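VP5 (Halorubrum pleomorphic virus 2, PDB 6QGI) is the envelope protein of a haloarchaeal pleomorphic virus and probably drives fusion of the viral membrane with that of its host cell. Local coordinates at residues Ala13-Trp18 and Ser57-Asn62; Leu35-Lys41 and Val131-Ile137. All coordinates share one frame. Residue numbers count along the deposited sequence, not the author numbering.

In the fold
Helix 37-60 illustrates how one long helix can be fixed at its two ends by quite different means. Contact 2 joins its N-terminal turn to the C-terminal end of helix 91-133, while contact 1 lays the chain that follows strand 11-13 against its C-terminal part. The two centres lie 32 Å apart, with nearest atoms about 20 Å apart, so they do not touch; helix 37-60 runs between them, and helix 91-133 also reaches both. The centre of contact 1 lies about 3 Å from the centre of the chain and that of contact 2 about 31 Å, at a tip of the helical region. Along the sequence their segments alternate. Neither involves the glycan-bearing N396.

Contact 1: Ala13-Trp18 and Ser57-Asn62; sequences AVGVGW and STIVDN
Carbonyl groups left without helical partners invite bonds from outside, and the C-terminal part of helix 37-60, widened to a pi-type turn at 57-60, is a worked case. The strongest bond across the segments runs from G15 N to S57 O, 2.8 Å. N62, with chi1 near -40°, folds back so that ND2 donates to S57 O and to T58 O, both at 3.0 Å, while its OD1 is held by Y344. W18 NE1 lies 2.6 Å from T58 O in a weak bond and 3.0 Å from G15 O in another.

A13 to G15 is extended, and short CA-H...O contacts follow its carbonyls: S57 CA to A13 O and T58 CA to G15 O, at 3.1 and 3.0 Å. The CA atoms of G15 and T58 stand only 4.5 Å apart; a CB on G15 would fall 3.0 Å from T58 CG2, so glycine suits this spot. One water joins A13 N and S57 OG, 2.9 Å from each, and S57 OG also bonds to S53 O.

Beyond G15 the chain turns through V16 into a 3-10 segment at G17-W18. W18, in the p rotamer with chi2 near -88°, swings its indole back across the helix, and I59 CG1 sits over the six-membered ring, 4.0 Å from its centroid, in a CH-pi contact. Helices 91-133 and 225-253 enclose this pair through V109 and M235 against W18, and F113 and I231 against I59. The contact thus joins the exit of strand 11-13, in the large antiparallel sheet, to the helical bundle.

Contact 2: Leu35-Lys41 and Val131-Ile137; sequences LTADALK and VVNHPDI
The start of helix 37-60 meets the end of helix 91-133 here, and residues just outside both helices take part. L35, extended with phi near -85° and psi near 161°, offers its carbonyl to the histidine that follows helix 91-133: H134 NE2 donates to L35 O at 2.8 Å, the acceptor lying near the ring plane. H134 is the first residue to leave helical angles (-63/128°); its t rotamer carries the imidazole across the gap, and ND1 accepts from D136 N at 3.1 Å.

T36 takes the N-cap position of helix 37-60, its CA-to-CB bond pointing away from segment 131-137, and its O receives the bond from L40 N, 3.1 Å. A37 opens the helix with its CA 6.3 Å from that of D136. A37 CB rests 3.7 Å from I137 CD1 and 4.4 Å from D136 CB; I137 CD1 also lies 3.1 Å from A37 O.

One turn on, L40 (chi1 t, chi2 p) points its CA-to-CB bond toward the other segment, and its CD2 meets H134 CD2 at 3.6 Å, V131 CG2 at 4.4 Å and I137 CD1 at 4.4 Å; its CA is 7.8 Å from that of V131. P31 also touches L40, and V44, a turn further along the same helix, touches V131. K41 adds its aliphatic part, CG lying 3.8 Å from I137 CD1.

I137 is extended (-131/145°), with chi1 m and chi2 t. A single hydrogen bond thus spans the segments, and with both ring nitrogens engaged, as NE2 donor and ND1 acceptor, H134 is consistent with a neutral imidazole protonated on NE2, fixed beside a small aliphatic cluster.

Contact 1: Ala13-Trp18 and Ser57-Asn62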
ATOM      1  N   ALA A  13      -4.900   0.803  -1.548  1.00 26.25           N
ATOM      2  CA  ALA A  13      -4.682   1.478  -0.267  1.00 26.18           C
ATOM      3  C   ALA A  13      -3.168   1.618  -0.041  1.00 30.57           C
ATOM      4  O   ALA A  13      -2.395   0.815  -0.576  1.00 29.41           O
ATOM      5  CB  ALA A  13      -5.339   0.696   0.858  1.00 26.80           C
ATOM      6  N   VAL A  14      -2.732   2.662   0.674  1.00 27.70           N
ATOM      7  CA  VAL A  14      -1.297   2.862   0.869  1.00 27.06           C
ATOM      8  C   VAL A  14      -0.956   2.830   2.381  1.00 30.97           C
ATOM      9  O   VAL A  14      -1.535   3.578   3.182  1.00 30.56           O
ATOM     10  CB  VAL A  14      -0.785   4.152   0.160  1.00 30.67           C
ATOM     11  CG1 VAL A  14       0.707   4.383   0.408  1.00 30.26           C
ATOM     12  CG2 VAL A  14      -1.074   4.095  -1.341  1.00 30.35           C
ATOM     13  N   GLY A  15      -0.032   1.936   2.737  1.00 26.90           N
ATOM     14  CA  GLY A  15       0.512   1.770   4.082  1.00 26.32           C
ATOM     15  C   GLY A  15       2.017   1.631   3.971  1.00 28.92           C
ATOM     16  O   GLY A  15       2.500   0.607   3.493  1.00 29.04           O
ATOM     17  N   VAL A  16       2.771   2.681   4.325  1.00 24.08           N
ATOM     18  CA  VAL A  16       4.237   2.672   4.160  1.00 23.50           C
ATOM     19  C   VAL A  16       4.982   2.878   5.494  1.00 26.92           C
ATOM     20  O   VAL A  16       6.217   2.995   5.486  1.00 26.69           O
ATOM     21  CB  VAL A  16       4.706   3.709   3.095  1.00 27.18           C
ATOM     22  CG1 VAL A  16       4.169   3.373   1.711  1.00 26.41           C
ATOM     23  CG2 VAL A  16       4.335   5.134   3.487  1.00 27.35           C
ATOM     24  N   GLY A  17       4.235   2.903   6.602  1.00 22.59           N
ATOM     25  CA  GLY A  17       4.788   3.102   7.935  1.00 22.72           C
ATOM     26  C   GLY A  17       5.799   2.054   8.347  1.00 27.82           C
ATOM     27  O   GLY A  17       6.700   2.343   9.140  1.00 28.01           O
ATOM     28  N   TRP A  18       5.676   0.844   7.762  1.00 25.17           N
ATOM     29  CA  TRP A  18       6.534  -0.327   7.975  1.00 25.48           C
ATOM     30  C   TRP A  18       7.977  -0.076   7.540  1.00 30.01           C
ATOM     31  O   TRP A  18       8.890  -0.775   7.987  1.00 29.79           O
ATOM     32  CB  TRP A  18       5.971  -1.534   7.215  1.00 24.19           C
ATOM     33  CG  TRP A  18       5.893  -1.326   5.734  1.00 24.81           C
ATOM     34  CD1 TRP A  18       4.857  -0.781   5.037  1.00 27.53           C
ATOM     35  CD2 TRP A  18       6.893  -1.669   4.769  1.00 24.47           C
ATOM     36  NE1 TRP A  18       5.173  -0.706   3.703  1.00 26.74           N
ATOM     37  CE2 TRP A  18       6.403  -1.279   3.504  1.00 28.19           C
ATOM     38  CE3 TRP A  18       8.165  -2.263   4.852  1.00 25.79           C
ATOM     39  CZ2 TRP A  18       7.137  -1.469   2.329  1.00 27.37           C
ATOM     40  CZ3 TRP A  18       8.891  -2.453   3.688  1.00 27.16           C
ATOM     41  CH2 TRP A  18       8.374  -2.068   2.443  1.00 27.61           C
ATOM     42  N   SER A  57      -1.125  -3.286  -0.324  1.00 21.64           N
ATOM     43  CA  SER A  57      -1.297  -1.960   0.278  1.00 21.33           C
ATOM     44  C   SER A  57      -0.070  -1.515   1.041  1.00 23.90           C
ATOM     45  O   SER A  57       0.216  -0.320   1.100  1.00 22.97           O
ATOM     46  CB  SER A  57      -2.500  -1.938   1.214  1.00 24.71           C
ATOM     47  OG  SER A  57      -3.691  -2.280   0.530  1.00 34.74           O
ATOM     48  N   THR A  58       0.653  -2.473   1.637  1.00 20.12           N
ATOM     49  CA  THR A  58       1.816  -2.162   2.438  1.00 19.55           C
ATOM     50  C   THR A  58       3.131  -2.454   1.716  1.00 22.46           C
ATOM     51  O   THR A  58       3.920  -1.532   1.538  1.00 21.60           O
ATOM     52  CB  THR A  58       1.764  -2.886   3.797  1.00 28.88           C
ATOM     53  OG1 THR A  58       1.671  -4.298   3.582  1.00 30.00           O
ATOM     54  CG2 THR A  58       0.619  -2.400   4.690  1.00 26.35           C
ATOM     55  N   ILE A  59       3.372  -3.704   1.289  1.00 19.48           N
ATOM     56  CA  ILE A  59       4.669  -4.081   0.721  1.00 19.70           C
ATOM     57  C   ILE A  59       4.721  -4.232  -0.821  1.00 24.29           C
ATOM     58  O   ILE A  59       5.584  -3.608  -1.439  1.00 24.76           O
ATOM     59  CB  ILE A  59       5.140  -5.396   1.403  1.00 22.83           C
ATOM     60  CG1 ILE A  59       5.534  -5.154   2.877  1.00 23.14           C
ATOM     61  CG2 ILE A  59       6.286  -6.041   0.620  1.00 23.65           C
ATOM     62  CD1 ILE A  59       5.757  -6.373   3.642  1.00 33.22           C
ATOM     63  N   VAL A  60       3.878  -5.098  -1.407  1.00 21.03           N
ATOM     64  CA  VAL A  60       3.937  -5.492  -2.816  1.00 20.87           C
ATOM     65  C   VAL A  60       3.737  -4.314  -3.779  1.00 26.28           C
ATOM     66  O   VAL A  60       4.490  -4.227  -4.747  1.00 25.77           O
ATOM     67  CB  VAL A  60       2.964  -6.668  -3.131  1.00 23.90           C
ATOM     68  CG1 VAL A  60       3.111  -7.161  -4.568  1.00 23.60           C
ATOM     69  CG2 VAL A  60       3.189  -7.827  -2.160  1.00 23.38           C
ATOM     70  N   ASP A  61       2.774  -3.413  -3.529  1.00 24.53           N
ATOM     71  CA  ASP A  61       2.523  -2.295  -4.452  1.00 25.26           C
ATOM     72  C   ASP A  61       3.468  -1.104  -4.261  1.00 29.55           C
ATOM     73  O   ASP A  61       3.471  -0.207  -5.100  1.00 29.75           O
ATOM     74  CB  ASP A  61       1.060  -1.827  -4.357  1.00 27.54           C
ATOM     75  CG  ASP A  61       0.073  -2.659  -5.163  1.00 40.48           C
ATOM     76  OD1 ASP A  61       0.483  -3.719  -5.697  1.00 40.41           O
ATOM     77  OD2 ASP A  61      -1.113  -2.247  -5.264  1.00 47.41           O
ATOM     78  N   ASN A  62       4.297  -1.104  -3.202  1.00 25.50           N
ATOM     79  CA  ASN A  62       5.190   0.020  -2.931  1.00 25.47           C
ATOM     80  C   ASN A  62       6.654  -0.430  -2.829  1.00 31.17           C
ATOM     81  O   ASN A  62       7.240  -0.405  -1.750  1.00 31.07           O
ATOM     82  CB  ASN A  62       4.747   0.758  -1.650  1.00 23.74           C
ATOM     83  CG  ASN A  62       3.247   0.913  -1.500  1.00 32.44           C
ATOM     84  OD1 ASN A  62       2.563   1.428  -2.374  1.00 26.51           O
ATOM     85  ND2 ASN A  62       2.708   0.449  -0.389  1.00 18.63           N
TER
HETATM   86  O   HOH W   1      -5.578  -2.014  -1.621  1.00 22.08           O
HETATM   87  O   HOH W   2      -0.761   0.817  -2.790  1.00 29.02           O

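Contact 2: Leu35-Lys41 and Val131-Ile137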
ATOM      1  N   LEU A  35     -17.885 -25.031   8.682  1.00 27.48           N
ATOM      2  CA  LEU A  35     -18.578 -24.267   7.651  1.00 27.15           C
ATOM      3  C   LEU A  35     -19.171 -25.187   6.580  1.00 32.72           C
ATOM      4  O   LEU A  35     -18.742 -26.339   6.448  1.00 32.80           O
ATOM      5  CB  LEU A  35     -17.601 -23.280   6.986  1.00 26.08           C
ATOM      6  CG  LEU A  35     -17.004 -22.178   7.839  1.00 30.96           C
ATOM      7  CD1 LEU A  35     -15.953 -21.434   7.070  1.00 30.05           C
ATOM      8  CD2 LEU A  35     -18.070 -21.211   8.301  1.00 34.65           C
ATOM      9  N   THR A  36     -20.146 -24.674   5.797  1.00 29.76           N
ATOM     10  CA  THR A  36     -20.711 -25.435   4.676  1.00 30.62           C
ATOM     11  C   THR A  36     -19.634 -25.491   3.593  1.00 35.34           C
ATOM     12  O   THR A  36     -18.717 -24.658   3.608  1.00 35.10           O
ATOM     13  CB  THR A  36     -22.053 -24.857   4.159  1.00 37.99           C
ATOM     14  OG1 THR A  36     -21.869 -23.531   3.666  1.00 37.60           O
ATOM     15  CG2 THR A  36     -23.167 -24.889   5.201  1.00 36.70           C
ATOM     16  N   ALA A  37     -19.718 -26.476   2.685  1.00 32.64           N
ATOM     17  CA  ALA A  37     -18.757 -26.652   1.596  1.00 32.09           C
ATOM     18  C   ALA A  37     -18.538 -25.349   0.797  1.00 34.20           C
ATOM     19  O   ALA A  37     -17.405 -24.886   0.715  1.00 32.93           O
ATOM     20  CB  ALA A  37     -19.212 -27.769   0.670  1.00 33.71           C
ATOM     21  N   ASP A  38     -19.621 -24.718   0.296  1.00 30.74           N
ATOM     22  CA  ASP A  38     -19.549 -23.480  -0.492  1.00 29.58           C
ATOM     23  C   ASP A  38     -18.965 -22.299   0.309  1.00 30.51           C
ATOM     24  O   ASP A  38     -18.090 -21.598  -0.208  1.00 29.31           O
ATOM     25  CB  ASP A  38     -20.932 -23.102  -1.058  1.00 31.94           C
ATOM     26  CG  ASP A  38     -20.874 -22.021  -2.123  1.00 44.97           C
ATOM     27  OD1 ASP A  38     -20.348 -22.300  -3.224  1.00 44.68           O
ATOM     28  OD2 ASP A  38     -21.353 -20.897  -1.853  1.00 53.64           O
ATOM     29  N   ALA A  39     -19.447 -22.087   1.553  1.00 25.89           N
ATOM     30  CA  ALA A  39     -19.012 -21.015   2.459  1.00 24.39           C
ATOM     31  C   ALA A  39     -17.512 -21.066   2.722  1.00 26.87           C
ATOM     32  O   ALA A  39     -16.883 -20.011   2.731  1.00 26.03           O
ATOM     33  CB  ALA A  39     -19.767 -21.090   3.775  1.00 25.46           C
ATOM     34  N   LEU A  40     -16.932 -22.277   2.912  1.00 22.78           N
ATOM     35  CA  LEU A  40     -15.488 -22.415   3.139  1.00 21.59           C
ATOM     36  C   LEU A  40     -14.712 -21.976   1.901  1.00 24.67           C
ATOM     37  O   LEU A  40     -13.763 -21.216   2.027  1.00 24.86           O
ATOM     38  CB  LEU A  40     -15.088 -23.846   3.552  1.00 22.06           C
ATOM     39  CG  LEU A  40     -13.588 -24.076   3.823  1.00 25.68           C
ATOM     40  CD1 LEU A  40     -13.090 -23.226   4.975  1.00 25.28           C
ATOM     41  CD2 LEU A  40     -13.292 -25.533   4.068  1.00 27.47           C
ATOM     42  N   LYS A  41     -15.149 -22.412   0.715  1.00 20.66           N
ATOM     43  CA  LYS A  41     -14.545 -22.066  -0.569  1.00 19.75           C
ATOM     44  C   LYS A  41     -14.581 -20.542  -0.784  1.00 23.40           C
ATOM     45  O   LYS A  41     -13.595 -19.956  -1.244  1.00 22.76           O
ATOM     46  CB  LYS A  41     -15.266 -22.804  -1.708  1.00 22.05           C
ATOM     47  CG  LYS A  41     -15.141 -24.326  -1.623  1.00 31.14           C
ATOM     48  CD  LYS A  41     -15.493 -25.033  -2.925  1.00 38.24           C
ATOM     49  CE  LYS A  41     -16.932 -25.478  -2.982  1.00 46.04           C
ATOM     50  NZ  LYS A  41     -17.253 -26.106  -4.287  1.00 54.81           N
ATOM     51  N   VAL A 131      -9.219 -26.709   5.417  1.00 22.06           N
ATOM     52  CA  VAL A 131      -9.564 -27.352   4.144  1.00 21.90           C
ATOM     53  C   VAL A 131      -9.448 -28.886   4.301  1.00 27.88           C
ATOM     54  O   VAL A 131     -10.442 -29.577   4.087  1.00 28.33           O
ATOM     55  CB  VAL A 131      -8.741 -26.787   2.946  1.00 24.61           C
ATOM     56  CG1 VAL A 131      -8.967 -27.600   1.684  1.00 24.66           C
ATOM     57  CG2 VAL A 131      -9.083 -25.319   2.686  1.00 22.87           C
ATOM     58  N   VAL A 132      -8.277 -29.402   4.739  1.00 25.51           N
ATOM     59  CA  VAL A 132      -8.048 -30.840   4.958  1.00 27.04           C
ATOM     60  C   VAL A 132      -9.098 -31.404   5.941  1.00 31.92           C
ATOM     61  O   VAL A 132      -9.722 -32.424   5.633  1.00 32.62           O
ATOM     62  CB  VAL A 132      -6.590 -31.136   5.423  1.00 31.63           C
ATOM     63  CG1 VAL A 132      -6.443 -32.550   5.986  1.00 33.13           C
ATOM     64  CG2 VAL A 132      -5.600 -30.920   4.285  1.00 31.10           C
ATOM     65  N   ASN A 133      -9.323 -30.715   7.086  1.00 27.83           N
ATOM     66  CA  ASN A 133     -10.276 -31.128   8.122  1.00 28.23           C
ATOM     67  C   ASN A 133     -11.726 -31.138   7.632  1.00 31.79           C
ATOM     68  O   ASN A 133     -12.513 -31.939   8.150  1.00 32.43           O
ATOM     69  CB  ASN A 133     -10.157 -30.263   9.372  1.00 28.41           C
ATOM     70  CG  ASN A 133      -8.966 -30.612  10.226  1.00 50.58           C
ATOM     71  OD1 ASN A 133      -8.743 -31.774  10.590  1.00 47.58           O
ATOM     72  ND2 ASN A 133      -8.173 -29.612  10.572  1.00 41.14           N
ATOM     73  N   HIS A 134     -12.080 -30.275   6.639  1.00 26.79           N
ATOM     74  CA  HIS A 134     -13.436 -30.258   6.071  1.00 26.17           C
ATOM     75  C   HIS A 134     -13.722 -31.606   5.399  1.00 33.36           C
ATOM     76  O   HIS A 134     -12.912 -32.085   4.594  1.00 33.76           O
ATOM     77  CB  HIS A 134     -13.665 -29.101   5.086  1.00 24.71           C
ATOM     78  CG  HIS A 134     -15.114 -28.803   4.848  1.00 27.34           C
ATOM     79  ND1 HIS A 134     -15.899 -29.621   4.055  1.00 29.49           N
ATOM     80  CD2 HIS A 134     -15.877 -27.788   5.314  1.00 28.22           C
ATOM     81  CE1 HIS A 134     -17.109 -29.088   4.074  1.00 28.43           C
ATOM     82  NE2 HIS A 134     -17.144 -27.981   4.814  1.00 28.09           N
ATOM     83  N   PRO A 135     -14.855 -32.240   5.766  1.00 31.48           N
ATOM     84  CA  PRO A 135     -15.158 -33.580   5.238  1.00 32.92           C
ATOM     85  C   PRO A 135     -15.491 -33.647   3.745  1.00 38.08           C
ATOM     86  O   PRO A 135     -15.293 -34.702   3.132  1.00 38.70           O
ATOM     87  CB  PRO A 135     -16.381 -33.997   6.060  1.00 35.29           C
ATOM     88  CG  PRO A 135     -17.015 -32.726   6.492  1.00 38.18           C
ATOM     89  CD  PRO A 135     -15.876 -31.803   6.743  1.00 32.88           C
ATOM     90  N   ASP A 136     -16.012 -32.555   3.165  1.00 33.75           N
ATOM     91  CA  ASP A 136     -16.456 -32.550   1.776  1.00 33.57           C
ATOM     92  C   ASP A 136     -15.476 -31.890   0.816  1.00 37.86           C
ATOM     93  O   ASP A 136     -15.701 -31.938  -0.396  1.00 37.78           O
ATOM     94  CB  ASP A 136     -17.825 -31.847   1.667  1.00 34.89           C
ATOM     95  CG  ASP A 136     -18.868 -32.285   2.686  1.00 46.92           C
ATOM     96  OD1 ASP A 136     -18.920 -33.496   3.005  1.00 48.46           O
ATOM     97  OD2 ASP A 136     -19.634 -31.418   3.157  1.00 53.95           O
ATOM     98  N   ILE A 137     -14.401 -31.275   1.331  1.00 34.49           N
ATOM     99  CA  ILE A 137     -13.458 -30.523   0.502  1.00 33.61           C
ATOM    100  C   ILE A 137     -12.000 -30.907   0.769  1.00 36.46           C
ATOM    101  O   ILE A 137     -11.619 -31.201   1.902  1.00 36.69           O
ATOM    102  CB  ILE A 137     -13.711 -29.002   0.763  1.00 36.05           C
ATOM    103  CG1 ILE A 137     -15.069 -28.583   0.185  1.00 36.90           C
ATOM    104  CG2 ILE A 137     -12.594 -28.072   0.244  1.00 35.37           C
ATOM    105  CD1 ILE A 137     -15.495 -27.344   0.666  1.00 48.91           C
TER